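Local coordinates for protein TRAP dicarboxylate transporter-DctP subunit (Desulfovibrio salexigens, PDB 4N6D) that probably captures a small organic acid, such as a dicarboxylate, in the periplasm and delivers it to a TRAP-type membrane transporter, at residues M48-K52 against V65-P69; R58-V63 against D250-V254. All blocks are in the same frame, centred on the assembly; numbering follows the deposited sequence.

Contact 1. Residues M48-K52 against V65-P69; sequences MERWK and VQTYP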
ATOM      1  N   MET A  48       6.852  10.357  -5.803  1.00  8.37           N
ATOM      2  CA  MET A  48       7.415  11.592  -5.241  1.00  7.98           C
ATOM      3  C   MET A  48       8.036  12.461  -6.363  1.00 11.64           C
ATOM      4  O   MET A  48       7.810  13.680  -6.460  1.00 10.62           O
ATOM      5  CB  MET A  48       8.438  11.258  -4.164  1.00  8.60           C
ATOM      6  CG  MET A  48       9.379  12.395  -3.791  1.00  7.02           C
ATOM      7  SD  MET A  48      10.671  11.873  -2.634  1.00 10.02           S
ATOM      8  CE  MET A  48      11.648  10.749  -3.664  1.00 10.89           C
ATOM      9  N   GLU A  49       8.802  11.833  -7.244  1.00  9.99           N
ATOM     10  CA  GLU A  49       9.445  12.591  -8.323  1.00  8.45           C
ATOM     11  C   GLU A  49       8.423  13.188  -9.272  1.00 10.49           C
ATOM     12  O   GLU A  49       8.603  14.294  -9.756  1.00 10.31           O
ATOM     13  CB  GLU A  49      10.431  11.734  -9.125  1.00  9.96           C
ATOM     14  CG  GLU A  49      11.593  11.200  -8.309  1.00 11.34           C
ATOM     15  CD  GLU A  49      12.481  12.295  -7.743  1.00 14.86           C
ATOM     16  OE1 GLU A  49      12.522  13.397  -8.323  1.00 13.05           O
ATOM     17  OE2 GLU A  49      13.127  12.052  -6.707  1.00 13.21           O
ATOM     18  N   ARG A  50       7.359  12.445  -9.569  1.00 10.02           N
ATOM     19  CA  ARG A  50       6.313  12.968 -10.457  1.00 11.16           C
ATOM     20  C   ARG A  50       5.583  14.143  -9.800  1.00 10.93           C
ATOM     21  O   ARG A  50       5.275  15.151 -10.450  1.00 11.54           O
ATOM     22  CB  ARG A  50       5.341  11.858 -10.838  1.00 14.62           C
ATOM     23  CG  ARG A  50       4.328  12.268 -11.918  1.00 18.90           C
ATOM     24  CD  ARG A  50       3.006  12.618 -11.306  1.00 18.80           C
ATOM     25  NE  ARG A  50       2.091  13.125 -12.330  1.00 18.07           N
ATOM     26  CZ  ARG A  50       0.870  13.583 -12.071  1.00 22.41           C
ATOM     27  NH1 ARG A  50       0.400  13.567 -10.828  1.00 13.78           N
ATOM     28  NH2 ARG A  50       0.110  14.038 -13.071  1.00 25.57           N
ATOM     29  N   TRP A  51       5.356  14.029  -8.499  1.00 10.75           N
ATOM     30  CA  TRP A  51       4.712  15.092  -7.749  1.00  9.87           C
ATOM     31  C   TRP A  51       5.573  16.351  -7.803  1.00 10.82           C
ATOM     32  O   TRP A  51       5.064  17.440  -8.053  1.00  9.18           O
ATOM     33  CB  TRP A  51       4.500  14.636  -6.319  1.00  7.87           C
ATOM     34  CG  TRP A  51       3.724  15.592  -5.451  1.00  7.26           C
ATOM     35  CD1 TRP A  51       2.367  15.627  -5.299  1.00  8.96           C
ATOM     36  CD2 TRP A  51       4.252  16.599  -4.587  1.00  6.84           C
ATOM     37  NE1 TRP A  51       2.013  16.620  -4.412  1.00 10.38           N
ATOM     38  CE2 TRP A  51       3.153  17.228  -3.957  1.00  8.96           C
ATOM     39  CE3 TRP A  51       5.548  17.050  -4.292  1.00  8.10           C
ATOM     40  CZ2 TRP A  51       3.306  18.257  -3.038  1.00  7.39           C
ATOM     41  CZ3 TRP A  51       5.696  18.093  -3.380  1.00  7.43           C
ATOM     42  CH2 TRP A  51       4.584  18.684  -2.776  1.00  9.05           C
ATOM     43  N   LYS A  52       6.877  16.203  -7.576  1.00 10.23           N
ATOM     44  CA  LYS A  52       7.817  17.302  -7.722  1.00 11.34           C
ATOM     45  C   LYS A  52       7.692  17.974  -9.088  1.00 12.61           C
ATOM     46  O   LYS A  52       7.629  19.211  -9.216  1.00 12.78           O
ATOM     47  CB  LYS A  52       9.251  16.783  -7.541  1.00 10.58           C
ATOM     48  CG  LYS A  52      10.323  17.722  -8.109  1.00  9.06           C
ATOM     49  CD  LYS A  52      11.735  17.304  -7.724  1.00 10.84           C
ATOM     50  CE  LYS A  52      12.774  18.184  -8.430  1.00 14.20           C
ATOM     51  NZ  LYS A  52      14.157  17.990  -7.894  1.00 17.77           N
ATOM     52  N   VAL A  65      11.475  21.618  -5.221  1.00 10.07           N
ATOM     53  CA  VAL A  65      11.453  20.482  -4.299  1.00 11.63           C
ATOM     54  C   VAL A  65      12.752  19.681  -4.415  1.00 12.44           C
ATOM     55  O   VAL A  65      13.156  19.285  -5.521  1.00 13.82           O
ATOM     56  CB  VAL A  65      10.263  19.553  -4.639  1.00 11.71           C
ATOM     57  CG1 VAL A  65      10.173  18.401  -3.624  1.00 12.78           C
ATOM     58  CG2 VAL A  65       8.979  20.334  -4.660  1.00 12.36           C
ATOM     59  N   GLN A  66      13.445  19.482  -3.293  1.00 10.88           N
ATOM     60  CA  GLN A  66      14.585  18.577  -3.261  1.00  9.87           C
ATOM     61  C   GLN A  66      14.138  17.260  -2.656  1.00 13.65           C
ATOM     62  O   GLN A  66      13.585  17.236  -1.561  1.00 10.07           O
ATOM     63  CB  GLN A  66      15.714  19.102  -2.376  1.00 12.70           C
ATOM     64  CG  GLN A  66      16.427  20.293  -2.930  1.00 22.62           C
ATOM     65  CD  GLN A  66      15.559  21.515  -2.865  1.00 24.12           C
ATOM     66  OE1 GLN A  66      15.250  22.127  -3.890  1.00 20.95           O
ATOM     67  NE2 GLN A  66      15.157  21.887  -1.651  1.00 24.14           N
ATOM     68  N   THR A  67      14.395  16.174  -3.375  1.00 10.67           N
ATOM     69  CA  THR A  67      13.982  14.854  -2.926  1.00  9.76           C
ATOM     70  C   THR A  67      15.126  14.058  -2.303  1.00 10.94           C
ATOM     71  O   THR A  67      16.292  14.143  -2.719  1.00 13.12           O
ATOM     72  CB  THR A  67      13.357  14.061  -4.067  1.00  9.22           C
ATOM     73  OG1 THR A  67      14.327  13.833  -5.093  1.00 12.49           O
ATOM     74  CG2 THR A  67      12.152  14.796  -4.646  1.00 10.39           C
ATOM     75  N   TYR A  68      14.763  13.256  -1.307  1.00  9.77           N
ATOM     76  CA  TYR A  68      15.708  12.446  -0.578  1.00 12.18           C
ATOM     77  C   TYR A  68      15.197  11.009  -0.463  1.00 11.79           C
ATOM     78  O   TYR A  68      14.740  10.596   0.599  1.00 11.36           O
ATOM     79  CB  TYR A  68      15.908  13.045   0.813  1.00 12.53           C
ATOM     80  CG  TYR A  68      16.563  14.408   0.797  1.00 11.45           C
ATOM     81  CD1 TYR A  68      15.825  15.553   0.597  1.00 10.11           C
ATOM     82  CD2 TYR A  68      17.927  14.534   0.989  1.00 11.20           C
ATOM     83  CE1 TYR A  68      16.415  16.806   0.592  1.00 11.86           C
ATOM     84  CE2 TYR A  68      18.529  15.757   0.989  1.00 10.88           C
ATOM     85  CZ  TYR A  68      17.776  16.899   0.795  1.00  9.73           C
ATOM     86  OH  TYR A  68      18.419  18.113   0.783  1.00 10.76           O
ATOM     87  N   PRO A  69      15.274  10.249  -1.566  1.00 12.56           N
ATOM     88  CA  PRO A  69      14.928   8.830  -1.547  1.00 13.19           C
ATOM     89  C   PRO A  69      15.913   8.037  -0.700  1.00 11.78           C
ATOM     90  O   PRO A  69      17.010   8.506  -0.381  1.00 15.47           O
ATOM     91  CB  PRO A  69      15.074   8.421  -3.011  1.00 13.59           C
ATOM     92  CG  PRO A  69      16.140   9.337  -3.527  1.00 12.87           C
ATOM     93  CD  PRO A  69      15.849  10.647  -2.870  1.00 13.63           C
TER
HETATM   94  O   HOH W   1      14.721  15.072  -8.012  1.00 17.71           O
HETATM   95  O   HOH W   2      16.116  16.628  -5.647  1.00 18.99           O
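Helix 43-58 and strand 63-68 meet here as the last two elements of a beta-alpha-beta unit that begins with strand 30-35. Helix segment 48-52 runs nearly antiparallel to strand 65-68, at 174°, with the axes 9.3 Å apart. Thr67 sits between the side chains of Met48, Glu49 and Lys52. Thr67 OG1 donates to Glu49 OE2 at 2.7 Å, and OE2 receives it on its syn lone pair. The Glu49 chain bends at chi2 (-63°), which helps bring the carboxylate round to the hydroxyl. On the apolar side, Met48 passes its SD and CE across Thr67 at a slant, with Met48 CE 3.7 Å from Thr67 CB. The same methyl reaches the ring of Pro69. At the Val65 end of the contact, Trp51 CZ3 lies 4.2 Å from Val65 CG2. Tyr34 of strand 30-35 also meets the Trp51 ring. The extended Lys52 chain runs alongside Val65 in the opposite sense, with Lys52 CG 3.9 Å from Val65 CB. One water accepts from Lys52 NZ and donates to both Glu49 OE1 and Thr67 OG1, linking carboxylate and ammonium. Lys52 NZ also donates to Val65 O at 2.9 Å, almost straight along the carbonyl, with a C=O...N angle of 171°.

Contact 2. Residues R58-V63 against D250-V254; sequences RTAGKV and DVKKV. With I3C (5-amino-2,4,6-triiodobenzene-1,3-dicarboxylic acid), chain B.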
ATOM      1  N   ARG A  58       3.500  23.624 -12.188  1.00 13.26           N
ATOM      2  CA  ARG A  58       2.225  24.323 -11.987  1.00 12.06           C
ATOM      3  C   ARG A  58       2.386  25.624 -11.219  1.00 13.59           C
ATOM      4  O   ARG A  58       1.566  26.529 -11.343  1.00 16.00           O
ATOM      5  CB  ARG A  58       1.243  23.412 -11.256  1.00 10.95           C
ATOM      6  CG  ARG A  58       0.776  22.302 -12.125  1.00 10.97           C
ATOM      7  CD  ARG A  58      -0.142  21.372 -11.374  1.00 13.46           C
ATOM      8  NE  ARG A  58      -0.366  20.164 -12.143  1.00 11.55           N
ATOM      9  CZ  ARG A  58      -1.350  19.294 -11.915  1.00 14.52           C
ATOM     10  NH1 ARG A  58      -2.268  19.519 -10.978  1.00 12.89           N
ATOM     11  NH2 ARG A  58      -1.445  18.213 -12.676  1.00 17.70           N
ATOM     12  N   THR A  59       3.456  25.725 -10.434  1.00 10.54           N
ATOM     13  CA  THR A  59       3.754  26.963  -9.705  1.00 11.01           C
ATOM     14  C   THR A  59       4.701  27.891 -10.470  1.00 14.36           C
ATOM     15  O   THR A  59       5.170  28.909  -9.931  1.00 14.77           O
ATOM     16  CB  THR A  59       4.352  26.685  -8.301  1.00 10.07           C
ATOM     17  OG1 THR A  59       5.644  26.080  -8.428  1.00 12.18           O
ATOM     18  CG2 THR A  59       3.453  25.816  -7.477  1.00 10.74           C
ATOM     19  N   ALA A  60       4.978  27.537 -11.720  1.00 15.28           N
ATOM     20  CA  ALA A  60       5.759  28.383 -12.613  1.00 15.80           C
ATOM     21  C   ALA A  60       7.099  28.641 -11.997  1.00 12.98           C
ATOM     22  O   ALA A  60       7.658  29.728 -12.105  1.00 14.97           O
ATOM     23  CB  ALA A  60       5.037  29.693 -12.901  1.00 23.49           C
ATOM     24  N   GLY A  61       7.619  27.617 -11.337  1.00 16.46           N
ATOM     25  CA  GLY A  61       8.951  27.682 -10.759  1.00 17.94           C
ATOM     26  C   GLY A  61       9.036  28.410  -9.429  1.00 16.11           C
ATOM     27  O   GLY A  61      10.119  28.553  -8.885  1.00 15.73           O
ATOM     28  N   LYS A  62       7.906  28.858  -8.883  1.00 15.72           N
ATOM     29  CA  LYS A  62       7.934  29.532  -7.588  1.00 13.84           C
ATOM     30  C   LYS A  62       8.324  28.592  -6.459  1.00 13.27           C
ATOM     31  O   LYS A  62       8.893  29.022  -5.459  1.00 14.63           O
ATOM     32  CB  LYS A  62       6.589  30.175  -7.271  1.00 17.72           C
ATOM     33  CG  LYS A  62       6.314  31.416  -8.100  1.00 27.57           C
ATOM     34  CD  LYS A  62       5.032  32.079  -7.644  1.00 32.96           C
ATOM     35  CE  LYS A  62       3.862  31.138  -7.796  1.00 38.69           C
ATOM     36  NZ  LYS A  62       2.582  31.783  -7.432  1.00 45.02           N
ATOM     37  N   VAL A  63       8.020  27.313  -6.627  1.00 11.54           N
ATOM     38  CA  VAL A  63       8.396  26.283  -5.662  1.00 12.20           C
ATOM     39  C   VAL A  63       9.406  25.345  -6.291  1.00 11.06           C
ATOM     40  O   VAL A  63       9.252  24.948  -7.454  1.00 11.82           O
ATOM     41  CB  VAL A  63       7.171  25.419  -5.253  1.00 12.41           C
ATOM     42  CG1 VAL A  63       7.577  24.292  -4.297  1.00 10.26           C
ATOM     43  CG2 VAL A  63       6.106  26.284  -4.614  1.00 15.94           C
ATOM     44  N   ASP A 250      -2.165  30.720  -3.724  1.00 16.78           N
ATOM     45  CA  ASP A 250      -2.134  30.092  -5.044  1.00 12.70           C
ATOM     46  C   ASP A 250      -1.326  28.799  -5.076  1.00 15.42           C
ATOM     47  O   ASP A 250      -1.706  27.830  -5.747  1.00 17.26           O
ATOM     48  CB  ASP A 250      -1.653  31.066  -6.135  1.00 19.05           C
ATOM     49  CG  ASP A 250      -0.220  31.532  -5.942  1.00 28.46           C
ATOM     50  OD1 ASP A 250       0.298  31.502  -4.819  1.00 23.36           O
ATOM     51  OD2 ASP A 250       0.392  31.954  -6.939  1.00 34.12           O
ATOM     52  N   VAL A 251      -0.230  28.780  -4.327  1.00 11.93           N
ATOM     53  CA  VAL A 251       0.541  27.554  -4.135  1.00 11.72           C
ATOM     54  C   VAL A 251      -0.250  26.493  -3.355  1.00 12.32           C
ATOM     55  O   VAL A 251      -0.237  25.308  -3.711  1.00 10.80           O
ATOM     56  CB  VAL A 251       1.903  27.854  -3.446  1.00 13.64           C
ATOM     57  CG1 VAL A 251       2.645  26.563  -3.143  1.00 11.99           C
ATOM     58  CG2 VAL A 251       2.753  28.741  -4.332  1.00 17.32           C
ATOM     59  N   LYS A 252      -0.943  26.897  -2.292  1.00 12.55           N
ATOM     60  CA  LYS A 252      -1.781  25.947  -1.549  1.00 13.50           C
ATOM     61  C   LYS A 252      -2.814  25.313  -2.459  1.00 12.07           C
ATOM     62  O   LYS A 252      -3.064  24.106  -2.387  1.00 10.97           O
ATOM     63  CB  LYS A 252      -2.484  26.617  -0.365  1.00 12.42           C
ATOM     64  CG  LYS A 252      -1.572  27.020   0.795  1.00  9.78           C
ATOM     65  CD  LYS A 252      -2.411  27.430   1.999  1.00 15.08           C
ATOM     66  CE  LYS A 252      -1.576  27.807   3.210  1.00 18.31           C
ATOM     67  NZ  LYS A 252      -2.433  28.482   4.214  1.00 31.64           N
ATOM     68  N   LYS A 253      -3.418  26.111  -3.341  1.00 11.26           N
ATOM     69  CA  LYS A 253      -4.385  25.552  -4.266  1.00 12.87           C
ATOM     70  C   LYS A 253      -3.768  24.485  -5.170  1.00 10.70           C
ATOM     71  O   LYS A 253      -4.367  23.443  -5.414  1.00 11.58           O
ATOM     72  CB  LYS A 253      -4.989  26.651  -5.129  1.00 18.28           C
ATOM     73  CG  LYS A 253      -6.032  26.099  -6.066  1.00 22.61           C
ATOM     74  CD  LYS A 253      -6.681  27.172  -6.899  1.00 31.49           C
ATOM     75  CE  LYS A 253      -8.018  26.692  -7.440  1.00 31.23           C
ATOM     76  NZ  LYS A 253      -7.994  25.315  -7.950  1.00 33.56           N
ATOM     77  N   VAL A 254      -2.573  24.738  -5.694  1.00 11.93           N
ATOM     78  CA  VAL A 254      -1.904  23.730  -6.500  1.00 11.89           C
ATOM     79  C   VAL A 254      -1.732  22.444  -5.713  1.00 11.58           C
ATOM     80  O   VAL A 254      -2.017  21.358  -6.208  1.00 11.29           O
ATOM     81  CB  VAL A 254      -0.534  24.231  -6.994  1.00 12.05           C
ATOM     82  CG1 VAL A 254       0.245  23.117  -7.641  1.00 15.84           C
ATOM     83  CG2 VAL A 254      -0.714  25.385  -7.976  1.00 14.83           C
TER
HETATM   84  I3  I3C B 401       6.533  32.123 -17.058  0.50 21.04           I
HETATM   85  I2  I3C B 401       9.492  27.546 -14.578  0.50 27.29           I
HETATM   86  I1  I3C B 401      12.285  32.807 -15.579  0.50 32.58           I
HETATM   87  O8  I3C B 401       9.166  34.494 -15.898  0.50 28.50           O
HETATM   88  O9  I3C B 401       9.356  33.766 -17.941  0.50 34.36           O
HETATM   89  C10 I3C B 401      11.837  29.669 -14.626  0.50 29.30           C
HETATM   90  N13 I3C B 401       7.114  29.221 -15.876  0.50 29.53           N
HETATM   91  C1  I3C B 401       9.409  32.127 -16.192  0.50 23.90           C
HETATM   92  C6  I3C B 401       8.287  31.328 -16.247  0.50 21.45           C
HETATM   93  C5  I3C B 401       8.296  30.027 -15.794  0.50 24.96           C
HETATM   94  C4  I3C B 401       9.458  29.516 -15.274  0.50 22.11           C
HETATM   95  C3  I3C B 401      10.603  30.287 -15.199  0.50 17.15           C
HETATM   96  C2  I3C B 401      10.571  31.595 -15.661  0.50 12.26           C
HETATM   97  C7  I3C B 401       9.314  33.531 -16.704  0.50 30.75           C
HETATM   98  O11 I3C B 401      12.764  29.302 -15.396  0.50 28.87           O
HETATM   99  O12 I3C B 401      11.945  29.488 -13.383  0.50 34.92           O
HETATM  100  O   HOH W   3      -2.529  21.436  -8.912  1.00 14.99           O
HETATM  101  O   HOH W   4       2.763  32.824  -5.126  1.00 38.38           O
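Apolar packing joins the turn 58-63 to helix segment 250-254. Arg58 CB rests on Val254 CG1 at 3.8 Å, and Arg58 CD touches the same methyl more loosely. The extended Arg58 chain carries the guanidinium beyond Val254. Val254 CG1 also touches the Thr59 methyl, CG2. Beside this, Val63 CG2 packs on Val251 CG1 at 3.8 Å. Val63 also touches Ile30 and Leu32 of strand 30-35.

The charged groups are Lys62, Asp250 and Arg58. Lys62 and Asp250 face each other as a salt bridge, but Lys62 NZ and Asp250 OD2 are modelled too close, so its geometry is doubtful. Arg58 has its salt bridges elsewhere, with Glu54 through NE and Glu261 through NH2. Its NH1 reaches helix 249-285 through a water, which lies in the guanidinium plane at its edge. That water accepts from Arg58 NH1 at 2.8 Å and donates to Val254 O at 2.8 Å.

Hydrogen bonds within 58-63 hold the loop. Thr59 OG1 accepts from Val63 N at 3.2 Å and also bonds to Val55 O. Lys62 N donates to Thr59 O at 2.9 Å. The bound I3C lies beside the turn, its N13 3.6 Å from Ala60 CA. Segment 58-63 combines a Schellman end to helix 43-58, with Ala60 as C-prime, and an overlapping type I' turn from Thr59 to Lys62, leading into strand 63-68.

Both contacts involve helix 43-58 and strand 63-68, and their centres are 15 Å apart. Along the chain the order is 48-52, 58-63, 65-69 and then 250-254, so the contacts interleave. Contact 1 is local and packs the helix on the strand that follows it. Contact 2 is long-range: its two segments are separated by 186 residues. Strand 63-68 is an outermost strand of the five-stranded mixed sheet. Contact 1 packs this outermost strand against its crossover helix, and contact 2 ties the connection between them to helix 249-285. All four segments lie within the family 7 solute-binding range.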